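Local coordinates for SusD superfamily protein (Bacteroides fragilis, PDB 3L22), which probably binds glycans at the bacterial outer membrane, as its SusD-family relatives do, and also binds zinc ions, at residues D144-L150 with R165-I171; W217-I221 with E336-K341; V227-L232 with Y327-L331; M255-P261 with T317-V322. All coordinates share one frame; numbering follows the deposited sequence. Where two conformers were deposited one is given.

Contact 3 is buried, contacts 1, 2 and 4 only partly. Contacts 2 and 3 share helix 327-339, one at each end, with centres about 16 Å apart; in sequence, contact 4 nests inside the loop that contact 3 closes, and contact 3 inside that of contact 2. Contact 1 closes earlier, its centre about 33 Å from that of contact 4, across the chain's centre. Chemistry follows place: contact 1 relies on backbone bonds and an arginine held on a carbonyl, contact 2 on helix packing edged by a salt bridge, contact 3 on apolar and CH-pi contacts, and contact 4 on packed side chains of two loops, with one lysine-to-carbonyl bond and two bridging waters.

Contact 1: residues D144-L150 with R165-I171; sequences DAKSVPL and RSTVKQI
S147 and V148 both face S166, a classic beta bulge that ties the loop after helix 113-131 to the start of helix 168-178. Two backbone bonds are the evidence: S147 N to S166 O at 2.7 Å and S166 N to V148 O at 2.9 Å; a third, V168 N to A145 O at 2.8 Å, ties in the first helical residue. R165 buries the most surface. In one of its two modelled conformers, the guanidinium grips S147 O side-on with NE (2.7 Å) and NH2, and the acceptor lies within 1° of the guanidinium plane. A bend at chi3 (70°) turns the group back over the loop, where K146 CB sits 3.7 Å above the centre of that guanidinium plane; the second conformer makes this clamp doubtful. S147 points OG the other way, to N132 OD1 and past I171 CG1. I171 supplies the apolar part: its CD1 meets V148 CG2 at 3.9 Å, the two side chains crossing at about a right angle, and L150 CD1 at 4.1 Å. L150 in turn lies near H174, seen to bind zinc, though that ion is not bound to this chain here. T167 and Q170 complete a capping box, Q170 N giving to T167 OG1 at 3.0 Å and T167 N to Q170 OE1. A water joins that same T167 OG1 to D144 OD1.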
# COMPACT_ATOMS: atom_id res chain seq x y z
N ASP A 144 -0.69 -21.27 -6.54
CA ASP A 144 -2.05 -21.82 -6.49
C ASP A 144 -2.75 -21.66 -5.11
O ASP A 144 -3.83 -22.22 -4.88
CB ASP A 144 -2.02 -23.27 -6.95
CG ASP A 144 -1.50 -23.41 -8.40
OD1 ASP A 144 -1.80 -22.55 -9.29
OD2 ASP A 144 -0.77 -24.37 -8.65
N ALA A 145 -2.14 -20.94 -4.19
CA ALA A 145 -2.76 -20.72 -2.89
C ALA A 145 -4.08 -19.97 -3.05
O ALA A 145 -4.17 -19.02 -3.84
CB ALA A 145 -1.82 -19.93 -1.97
N LYS A 146 -5.10 -20.39 -2.30
CA LYS A 146 -6.41 -19.74 -2.40
C LYS A 146 -6.39 -18.36 -1.76
O LYS A 146 -5.86 -18.19 -0.67
CB LYS A 146 -7.51 -20.58 -1.74
CG LYS A 146 -7.82 -21.86 -2.50
CD LYS A 146 -8.88 -22.61 -1.76
CE LYS A 146 -9.25 -23.94 -2.43
NZ LYS A 146 -10.61 -24.38 -1.96
N SER A 147 -6.97 -17.39 -2.46
CA SER A 147 -7.01 -16.03 -1.99
C SER A 147 -8.44 -15.64 -1.64
O SER A 147 -8.88 -15.96 -0.54
CB SER A 147 -6.35 -15.11 -3.01
OG SER A 147 -6.43 -13.75 -2.61
N VAL A 148 -9.16 -14.98 -2.55
CA VAL A 148 -10.45 -14.37 -2.22
C VAL A 148 -11.40 -14.56 -3.41
O VAL A 148 -10.95 -14.82 -4.52
CB VAL A 148 -10.28 -12.87 -1.88
CG1 VAL A 148 -9.33 -12.63 -0.66
CG2 VAL A 148 -9.85 -12.04 -3.10
N PRO A 149 -12.74 -14.46 -3.20
CA PRO A 149 -13.68 -14.46 -4.32
C PRO A 149 -13.47 -13.29 -5.26
O PRO A 149 -13.34 -12.14 -4.79
CB PRO A 149 -15.04 -14.31 -3.64
CG PRO A 149 -14.80 -14.80 -2.20
CD PRO A 149 -13.43 -14.39 -1.90
N LEU A 150 -13.44 -13.59 -6.56
CA LEU A 150 -13.20 -12.59 -7.56
C LEU A 150 -14.58 -12.08 -8.02
O LEU A 150 -15.15 -12.59 -8.98
CB LEU A 150 -12.37 -13.17 -8.72
CG LEU A 150 -11.94 -12.22 -9.85
CD1 LEU A 150 -11.41 -10.87 -9.32
CD2 LEU A 150 -10.88 -12.90 -10.71
N ARG A 165 -13.05 -19.17 -3.77
CA ARG A 165 -11.90 -18.30 -3.75
C ARG A 165 -11.09 -18.55 -5.03
O ARG A 165 -10.93 -19.68 -5.43
CB ARG A 165 -11.04 -18.58 -2.52
CG ARG A 165 -11.80 -18.47 -1.18
CD ARG A 165 -11.04 -19.12 -0.02
NE ARG A 165 -9.85 -18.34 0.32
CZ ARG A 165 -8.92 -18.69 1.21
NH1 ARG A 165 -9.05 -19.83 1.88
NH2 ARG A 165 -7.85 -17.89 1.42
N SER A 166 -10.63 -17.47 -5.68
CA SER A 166 -9.63 -17.58 -6.73
C SER A 166 -8.25 -17.70 -6.10
O SER A 166 -8.09 -17.41 -4.91
CB SER A 166 -9.68 -16.34 -7.61
OG SER A 166 -10.85 -16.39 -8.40
N THR A 167 -7.26 -18.11 -6.89
CA THR A 167 -5.90 -18.26 -6.40
C THR A 167 -5.17 -16.89 -6.34
O THR A 167 -5.58 -15.94 -7.00
CB THR A 167 -5.09 -19.23 -7.25
OG1 THR A 167 -4.85 -18.64 -8.53
CG2 THR A 167 -5.80 -20.64 -7.42
N VAL A 168 -4.10 -16.81 -5.56
CA VAL A 168 -3.23 -15.63 -5.52
C VAL A 168 -2.77 -15.25 -6.94
O VAL A 168 -2.82 -14.06 -7.31
CB VAL A 168 -2.09 -15.79 -4.50
CG1 VAL A 168 -1.12 -16.98 -4.86
CG2 VAL A 168 -1.30 -14.47 -4.27
N LYS A 169 -2.41 -16.23 -7.78
CA LYS A 169 -2.06 -15.97 -9.17
C LYS A 169 -3.26 -15.39 -9.94
O LYS A 169 -3.13 -14.42 -10.70
CB LYS A 169 -1.54 -17.24 -9.87
CG LYS A 169 -1.36 -17.17 -11.42
CD LYS A 169 -0.79 -18.51 -11.99
CE LYS A 169 -0.40 -18.51 -13.50
NZ LYS A 169 -1.55 -18.55 -14.52
N GLN A 170 -4.44 -15.97 -9.76
CA GLN A 170 -5.62 -15.50 -10.53
C GLN A 170 -5.97 -14.07 -10.17
O GLN A 170 -6.38 -13.28 -11.04
CB GLN A 170 -6.83 -16.43 -10.32
CG GLN A 170 -6.72 -17.74 -11.08
CD GLN A 170 -7.76 -18.77 -10.63
OE1 GLN A 170 -8.16 -18.84 -9.46
NE2 GLN A 170 -8.21 -19.57 -11.58
N ILE A 171 -5.80 -13.72 -8.89
CA ILE A 171 -6.13 -12.36 -8.46
C ILE A 171 -5.15 -11.38 -9.10
O ILE A 171 -5.57 -10.36 -9.65
CB ILE A 171 -6.18 -12.23 -6.93
CG1 ILE A 171 -7.35 -13.03 -6.35
CG2 ILE A 171 -6.28 -10.75 -6.50
CD1 ILE A 171 -8.75 -12.63 -6.76
O HOH W 1 -3.63 -20.36 -10.19
O HOH W 2 -12.54 -21.70 -2.29
O HOH W 3 -13.38 -16.45 -7.37

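Contact 2: residues W217-I221 with E336-K341; sequences WDKAI and ECYANK. With ACT (acetate ion), chain Q.
Two helix ends pack here: the first turn of helix 217-225, carrying W217 and I221, lies against the last turn of helix 327-339 and the residues just after it. W217 is stacked on N340, whose CB stands 3.4 Å from the centroid of the five-membered ring of W217, a CH-pi contact over the face. The amide of N340 continues the stack with its plane 6° from that of the indole, and its ND2 lies 3.6 Å from W217 CZ2. The same ND2 gives a hydrogen bond to E336 O from above the carbonyl plane, which fixes the rotation of the amide. C337 SG meets the indole at its edge instead, 4.0 Å from W217 CE3, and also touches A220 CB. On the far side of C337, I221 is packed tightly, with its CG1 only 3.5 Å from C337 CB. The tip of I221 then lies over the centre of the Y338 ring, CD1 being 3.9 Å from the centroid and 1° off the normal. The hydroxyl of Y338 is bonded to E225. At the rim, the extended K341 chain turns at its last torsion (chi4 61°) to bring NZ to the syn side of D218 OD1, a salt bridge of 2.7 Å. D218 N, one of the amides at the start of its helix, gives to OXT of an acetate ion at 2.9 Å, probably from the crystallisation liquor. Helix packed against helix in this way is consistent with the alpha-helical, TPR-related framework of SusD proteins.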
# COMPACT_ATOMS: atom_id res chain seq x y z
N TRP A 217 10.73 -9.69 -13.04
CA TRP A 217 11.58 -8.51 -12.82
C TRP A 217 11.64 -7.65 -14.08
O TRP A 217 11.53 -6.43 -14.00
CB TRP A 217 12.99 -8.91 -12.32
CG TRP A 217 12.96 -9.86 -11.16
CD1 TRP A 217 13.38 -11.16 -11.18
CD2 TRP A 217 12.46 -9.62 -9.85
NE1 TRP A 217 13.19 -11.73 -9.96
CE2 TRP A 217 12.62 -10.81 -9.12
CE3 TRP A 217 11.92 -8.51 -9.21
CZ2 TRP A 217 12.24 -10.94 -7.79
CZ3 TRP A 217 11.53 -8.63 -7.88
CH2 TRP A 217 11.68 -9.84 -7.19
N ASP A 218 11.71 -8.28 -15.25
CA ASP A 218 11.73 -7.53 -16.50
C ASP A 218 10.42 -6.79 -16.81
O ASP A 218 10.44 -5.64 -17.25
CB ASP A 218 12.08 -8.42 -17.68
CG ASP A 218 13.53 -8.86 -17.68
OD1 ASP A 218 14.42 -8.16 -17.14
OD2 ASP A 218 13.79 -9.90 -18.29
N LYS A 219 9.29 -7.45 -16.59
CA LYS A 219 8.00 -6.80 -16.80
C LYS A 219 7.78 -5.69 -15.76
O LYS A 219 7.19 -4.65 -16.09
CB LYS A 219 6.85 -7.82 -16.81
CG LYS A 219 6.93 -8.82 -17.97
CD LYS A 219 5.91 -9.96 -17.84
CE LYS A 219 6.08 -11.01 -18.94
NZ LYS A 219 7.21 -11.99 -18.57
N ALA A 220 8.28 -5.89 -14.55
CA ALA A 220 8.21 -4.85 -13.51
C ALA A 220 9.00 -3.60 -13.91
O ALA A 220 8.53 -2.49 -13.77
CB ALA A 220 8.72 -5.40 -12.19
N ILE A 221 10.20 -3.81 -14.42
CA ILE A 221 11.06 -2.73 -14.92
C ILE A 221 10.42 -1.95 -16.03
O ILE A 221 10.45 -0.71 -16.00
CB ILE A 221 12.44 -3.26 -15.38
CG1 ILE A 221 13.25 -3.70 -14.15
CG2 ILE A 221 13.21 -2.20 -16.22
CD1 ILE A 221 14.48 -4.65 -14.48
N GLU A 336 15.46 -2.94 -6.73
CA GLU A 336 15.27 -4.34 -6.38
C GLU A 336 15.15 -5.18 -7.65
O GLU A 336 15.76 -6.25 -7.75
CB GLU A 336 14.07 -4.56 -5.44
CG GLU A 336 13.75 -6.03 -5.16
CD GLU A 336 12.63 -6.21 -4.16
OE1 GLU A 336 12.07 -5.17 -3.70
OE2 GLU A 336 12.28 -7.39 -3.85
N CYS A 337 14.37 -4.72 -8.63
CA CYS A 337 14.23 -5.46 -9.89
C CYS A 337 15.57 -5.67 -10.58
O CYS A 337 15.90 -6.79 -11.00
CB CYS A 337 13.30 -4.73 -10.84
SG CYS A 337 11.63 -4.63 -10.20
N TYR A 338 16.35 -4.61 -10.69
CA TYR A 338 17.64 -4.71 -11.39
C TYR A 338 18.65 -5.57 -10.61
O TYR A 338 19.43 -6.28 -11.24
CB TYR A 338 18.24 -3.30 -11.69
CG TYR A 338 17.73 -2.64 -12.95
CD1 TYR A 338 18.23 -3.00 -14.20
CD2 TYR A 338 16.76 -1.65 -12.90
CE1 TYR A 338 17.77 -2.38 -15.39
CE2 TYR A 338 16.30 -1.03 -14.05
CZ TYR A 338 16.79 -1.42 -15.30
OH TYR A 338 16.33 -0.81 -16.44
N ALA A 339 18.59 -5.56 -9.28
CA ALA A 339 19.46 -6.43 -8.47
C ALA A 339 19.13 -7.92 -8.69
O ALA A 339 19.97 -8.78 -8.42
CB ALA A 339 19.37 -6.09 -7.00
N ASN A 340 17.90 -8.23 -9.14
CA ASN A 340 17.48 -9.60 -9.45
C ASN A 340 17.73 -9.98 -10.90
O ASN A 340 17.32 -11.04 -11.30
CB ASN A 340 16.01 -9.79 -9.11
CG ASN A 340 15.78 -10.04 -7.66
OD1 ASN A 340 16.07 -11.11 -7.18
ND2 ASN A 340 15.25 -9.06 -6.96
N LYS A 341 18.40 -9.13 -11.68
CA LYS A 341 18.54 -9.30 -13.12
C LYS A 341 20.04 -9.44 -13.44
O LYS A 341 20.86 -8.68 -12.92
CB LYS A 341 17.87 -8.08 -13.77
CG LYS A 341 17.85 -8.09 -15.27
CD LYS A 341 17.23 -6.81 -15.83
CE LYS A 341 17.53 -6.70 -17.31
NZ LYS A 341 16.92 -7.87 -18.02
C ACT Q . 12.19 -12.30 -15.51
O ACT Q . 12.26 -12.72 -16.69
OXT ACT Q . 12.42 -11.08 -15.41
CH3 ACT Q . 11.84 -13.22 -14.37

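Contact 3: residues V227-L232 with Y327-L331; sequences VTGYSL and YAETL. With EDO (1,2-ethanediol), chain B; EDO (1,2-ethanediol), chain C.
Y327, in the first turn of helix 327-339, reaches into the loop V227-L232 and meets it along most of its length. With CG anti to the backbone N (chi1 -170°), the ring is carried between the loop and its own helix. CB lies 3.8 Å from Y230 CB. That Y230 methylene then covers the near part of one face, 3.7 Å from Y327 CG, in a CH-pi contact 28° off the ring normal. CD1 is flanked by V227 CG1 at 4.2 Å, and CD2 by S231 CA at 3.8 Å and L232 CD2 at 4.0 Å. Over the opposite face L331 CG sits toward the rim. Further out, CE2 passes Y230 O. At the tip, Y327 OH pairs with O2 of an ethanediol, probably from the crystallisation liquor, at 3.2 Å, where either could be the donor. Beside the ring, L232 CD1 and L331 CD1 meet tip to tip at 3.7 Å; V227 and T330 also meet tip to tip. Backbone bonds run to neighbouring residues, S231 with Q247 and Y327 with E248. Since what joins the two segments directly is carbon packed on carbon and on ring, the contact depends on matching shape more than on directed polar bonds.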
# COMPACT_ATOMS: atom_id res chain seq x y z
N VAL A 227 7.26 5.58 -15.40
CA VAL A 227 6.95 6.63 -14.42
C VAL A 227 7.94 7.76 -14.64
O VAL A 227 9.09 7.65 -14.21
CB VAL A 227 7.04 6.09 -12.97
CG1 VAL A 227 6.92 7.23 -11.91
CG2 VAL A 227 6.03 4.97 -12.76
N THR A 228 7.52 8.83 -15.30
CA THR A 228 8.42 9.93 -15.63
C THR A 228 7.83 11.24 -15.11
O THR A 228 6.64 11.34 -14.81
CB THR A 228 8.59 10.06 -17.16
OG1 THR A 228 7.30 10.28 -17.73
CG2 THR A 228 9.23 8.76 -17.80
N GLY A 229 8.70 12.23 -14.97
CA GLY A 229 8.32 13.60 -14.64
C GLY A 229 8.36 13.94 -13.14
O GLY A 229 8.10 15.09 -12.78
N TYR A 230 8.63 12.94 -12.29
CA TYR A 230 8.69 13.17 -10.84
C TYR A 230 10.13 13.40 -10.40
O TYR A 230 11.07 13.20 -11.18
CB TYR A 230 8.09 12.00 -10.06
CG TYR A 230 6.65 11.74 -10.41
CD1 TYR A 230 5.60 12.39 -9.74
CD2 TYR A 230 6.32 10.88 -11.46
CE1 TYR A 230 4.28 12.14 -10.07
CE2 TYR A 230 4.97 10.63 -11.80
CZ TYR A 230 3.98 11.26 -11.11
OH TYR A 230 2.67 11.04 -11.46
N SER A 231 10.32 13.85 -9.17
CA SER A 231 11.66 14.02 -8.64
C SER A 231 11.67 13.81 -7.14
O SER A 231 10.62 13.53 -6.56
CB SER A 231 12.17 15.42 -9.03
OG SER A 231 11.28 16.39 -8.53
N LEU A 232 12.87 13.83 -6.55
CA LEU A 232 13.07 13.68 -5.14
C LEU A 232 13.45 15.04 -4.61
O LEU A 232 14.59 15.46 -4.76
CB LEU A 232 14.21 12.70 -4.84
CG LEU A 232 14.09 11.25 -5.30
CD1 LEU A 232 15.35 10.47 -4.90
CD2 LEU A 232 12.81 10.61 -4.75
N TYR A 327 7.75 8.78 -5.63
CA TYR A 327 8.85 8.46 -6.52
C TYR A 327 10.06 7.77 -5.88
O TYR A 327 10.75 7.03 -6.57
CB TYR A 327 9.27 9.72 -7.29
CG TYR A 327 10.25 9.49 -8.42
CD1 TYR A 327 9.98 8.58 -9.44
CD2 TYR A 327 11.43 10.23 -8.49
CE1 TYR A 327 10.91 8.35 -10.44
CE2 TYR A 327 12.34 10.04 -9.52
CZ TYR A 327 12.07 9.11 -10.49
OH TYR A 327 12.98 8.97 -11.49
N ALA A 328 10.36 8.00 -4.60
CA ALA A 328 11.41 7.22 -3.97
C ALA A 328 11.09 5.73 -4.05
O ALA A 328 12.01 4.91 -4.16
CB ALA A 328 11.66 7.63 -2.51
N GLU A 329 9.81 5.36 -3.99
CA GLU A 329 9.42 3.97 -4.15
C GLU A 329 9.73 3.44 -5.57
O GLU A 329 10.23 2.31 -5.74
CB GLU A 329 7.94 3.71 -3.83
CG GLU A 329 7.68 2.21 -3.59
CD GLU A 329 6.23 1.82 -3.76
OE1 GLU A 329 5.33 2.66 -3.41
OE2 GLU A 329 5.98 0.68 -4.25
N THR A 330 9.39 4.25 -6.57
CA THR A 330 9.69 3.91 -7.97
C THR A 330 11.15 3.50 -8.07
O THR A 330 11.47 2.45 -8.61
CB THR A 330 9.45 5.08 -8.90
OG1 THR A 330 8.16 5.68 -8.64
CG2 THR A 330 9.61 4.66 -10.41
N LEU A 331 12.04 4.31 -7.51
CA LEU A 331 13.49 4.09 -7.60
C LEU A 331 13.98 2.85 -6.83
O LEU A 331 14.77 2.07 -7.37
CB LEU A 331 14.23 5.36 -7.13
CG LEU A 331 14.04 6.62 -8.03
CD1 LEU A 331 14.69 7.85 -7.41
CD2 LEU A 331 14.54 6.42 -9.45
C1 EDO B . 6.54 -2.53 -3.11
O1 EDO B . 6.95 -1.24 -2.72
C2 EDO B . 5.48 -3.13 -2.18
O2 EDO B . 5.33 -4.50 -2.66
C1 EDO C . 14.77 5.84 -14.80
O1 EDO C . 14.36 5.14 -15.98
C2 EDO C . 14.19 5.20 -13.53
O2 EDO C . 13.30 6.04 -12.72

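Contact 4: residues M255-P261 with T317-V322; sequences MADTNIP and TKLQWV
M255, a selenomethionine in the crystallised protein, and I260 form the tight part of this meeting of two loops. The M255 chain bends at chi2 (-70°) and lays CG 3.6 Å from both K318 O and Q320 O, while its CE goes on to V322 CG2 at 3.9 Å. A water inside this packed part bridges M255 O and L319 O, donating to both; it also lies in plane at the edge of the W321 indole, accepting weakly from NE1. I260 presses its CG2 against T317 O at 3.5 Å and its side chain crosses that of K318 at about a right angle, CG2 to K318 CB being 3.9 Å. K318 then runs on extended to P261, where NZ gives a hydrogen bond of 2.9 Å to P261 O from 39° out of the carbonyl plane. E269 is a second partner of NZ, through a salt bridge. An ST turn, T317 OG1 accepting from L319 N at 3.1 Å, shapes the backbone at this point, and D314 also bonds to that hydroxyl. The looser, wetter side is at D257, an exposed residue whose OD1 approaches L319 CD1 to 3.5 Å and is tied to T317 O through another water. Both loops join one end of the two-stranded antiparallel sheet: M255 comes just after strand 249-253, and V322, which bonds to L253, opens strand 322-326. W321 packs on helix 192-196 beside the rings of Y244 and F245, while V322 touches L267 of helix 267-271.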
# COMPACT_ATOMS: atom_id res chain seq x y z
N MSE A 255 -7.51 14.08 2.34
CA MSE A 255 -8.47 14.23 3.43
C MSE A 255 -9.01 15.66 3.40
O MSE A 255 -8.29 16.59 2.99
CB MSE A 255 -7.75 14.07 4.75
CG MSE A 255 -7.16 12.72 5.01
SE MSE A 255 -8.58 11.44 5.32
CE MSE A 255 -7.49 9.79 5.27
N ALA A 256 -10.23 15.82 3.89
CA ALA A 256 -10.89 17.08 4.06
C ALA A 256 -11.62 17.03 5.39
O ALA A 256 -11.98 15.95 5.89
CB ALA A 256 -11.88 17.35 2.89
N ASP A 257 -11.86 18.22 5.96
CA ASP A 257 -12.46 18.31 7.29
C ASP A 257 -13.73 17.48 7.40
O ASP A 257 -14.01 16.92 8.44
CB ASP A 257 -12.80 19.75 7.65
CG ASP A 257 -11.56 20.64 7.85
OD1 ASP A 257 -10.51 20.18 8.32
OD2 ASP A 257 -11.65 21.84 7.51
N THR A 258 -14.49 17.39 6.32
CA THR A 258 -15.77 16.75 6.33
C THR A 258 -15.70 15.25 6.03
O THR A 258 -16.72 14.61 5.93
CB THR A 258 -16.67 17.44 5.25
OG1 THR A 258 -16.05 17.29 3.96
CG2 THR A 258 -16.89 18.93 5.60
N ASN A 259 -14.52 14.66 5.83
CA ASN A 259 -14.44 13.22 5.53
C ASN A 259 -13.29 12.51 6.22
O ASN A 259 -12.92 11.42 5.81
CB ASN A 259 -14.42 12.98 4.00
CG ASN A 259 -13.10 13.49 3.31
OD1 ASN A 259 -12.00 13.36 3.84
ND2 ASN A 259 -13.25 14.03 2.11
N ILE A 260 -12.71 13.15 7.25
CA ILE A 260 -11.64 12.52 8.02
C ILE A 260 -12.12 11.24 8.74
O ILE A 260 -13.33 11.09 8.99
CB ILE A 260 -10.99 13.48 9.03
CG1 ILE A 260 -12.07 14.18 9.91
CG2 ILE A 260 -10.09 14.50 8.30
CD1 ILE A 260 -11.59 14.77 11.21
N PRO A 261 -11.20 10.33 9.10
CA PRO A 261 -11.64 9.14 9.80
C PRO A 261 -12.15 9.44 11.21
O PRO A 261 -11.79 10.43 11.82
CB PRO A 261 -10.38 8.27 9.86
CG PRO A 261 -9.46 8.77 8.76
CD PRO A 261 -9.76 10.27 8.79
N THR A 317 -6.49 17.53 13.51
CA THR A 317 -7.26 17.77 12.28
C THR A 317 -7.43 16.52 11.42
O THR A 317 -8.40 16.39 10.70
CB THR A 317 -6.63 18.85 11.42
OG1 THR A 317 -5.46 18.31 10.78
CG2 THR A 317 -6.33 20.17 12.26
N LYS A 318 -6.46 15.62 11.53
CA LYS A 318 -6.38 14.39 10.77
C LYS A 318 -6.26 14.65 9.26
O LYS A 318 -6.56 13.75 8.43
CB LYS A 318 -7.54 13.43 11.09
CG LYS A 318 -7.89 13.27 12.55
CD LYS A 318 -8.87 12.09 12.76
CE LYS A 318 -9.68 12.15 14.07
NZ LYS A 318 -10.40 10.83 14.31
N LEU A 319 -5.77 15.84 8.89
CA LEU A 319 -5.82 16.26 7.48
C LEU A 319 -4.65 15.74 6.65
O LEU A 319 -4.62 15.94 5.44
CB LEU A 319 -5.89 17.77 7.36
CG LEU A 319 -7.22 18.40 7.74
CD1 LEU A 319 -7.09 19.90 7.94
CD2 LEU A 319 -8.26 18.07 6.64
N GLN A 320 -3.68 15.07 7.26
CA GLN A 320 -2.54 14.59 6.48
C GLN A 320 -2.98 13.52 5.48
O GLN A 320 -3.71 12.58 5.84
CB GLN A 320 -1.43 14.08 7.37
CG GLN A 320 -0.76 15.21 8.16
CD GLN A 320 0.14 14.73 9.33
OE1 GLN A 320 -0.31 14.10 10.31
NE2 GLN A 320 1.42 15.08 9.24
N TRP A 321 -2.56 13.69 4.24
CA TRP A 321 -2.85 12.72 3.19
C TRP A 321 -2.08 11.40 3.40
O TRP A 321 -0.99 11.39 3.99
CB TRP A 321 -2.45 13.29 1.84
CG TRP A 321 -3.30 14.45 1.34
CD1 TRP A 321 -4.13 15.27 2.08
CD2 TRP A 321 -3.32 14.95 0.02
NE1 TRP A 321 -4.71 16.20 1.27
CE2 TRP A 321 -4.22 16.04 -0.00
CE3 TRP A 321 -2.68 14.58 -1.17
CZ2 TRP A 321 -4.47 16.78 -1.16
CZ3 TRP A 321 -2.95 15.33 -2.33
CH2 TRP A 321 -3.84 16.40 -2.31
N VAL A 322 -2.69 10.29 2.97
CA VAL A 322 -2.10 8.99 3.04
C VAL A 322 -1.39 8.76 1.70
O VAL A 322 -2.03 8.71 0.65
CB VAL A 322 -3.17 7.93 3.31
CG1 VAL A 322 -2.57 6.47 3.35
CG2 VAL A 322 -3.90 8.29 4.63
O HOH W 4 -5.93 17.65 3.68
O HOH W 5 -10.28 18.30 10.41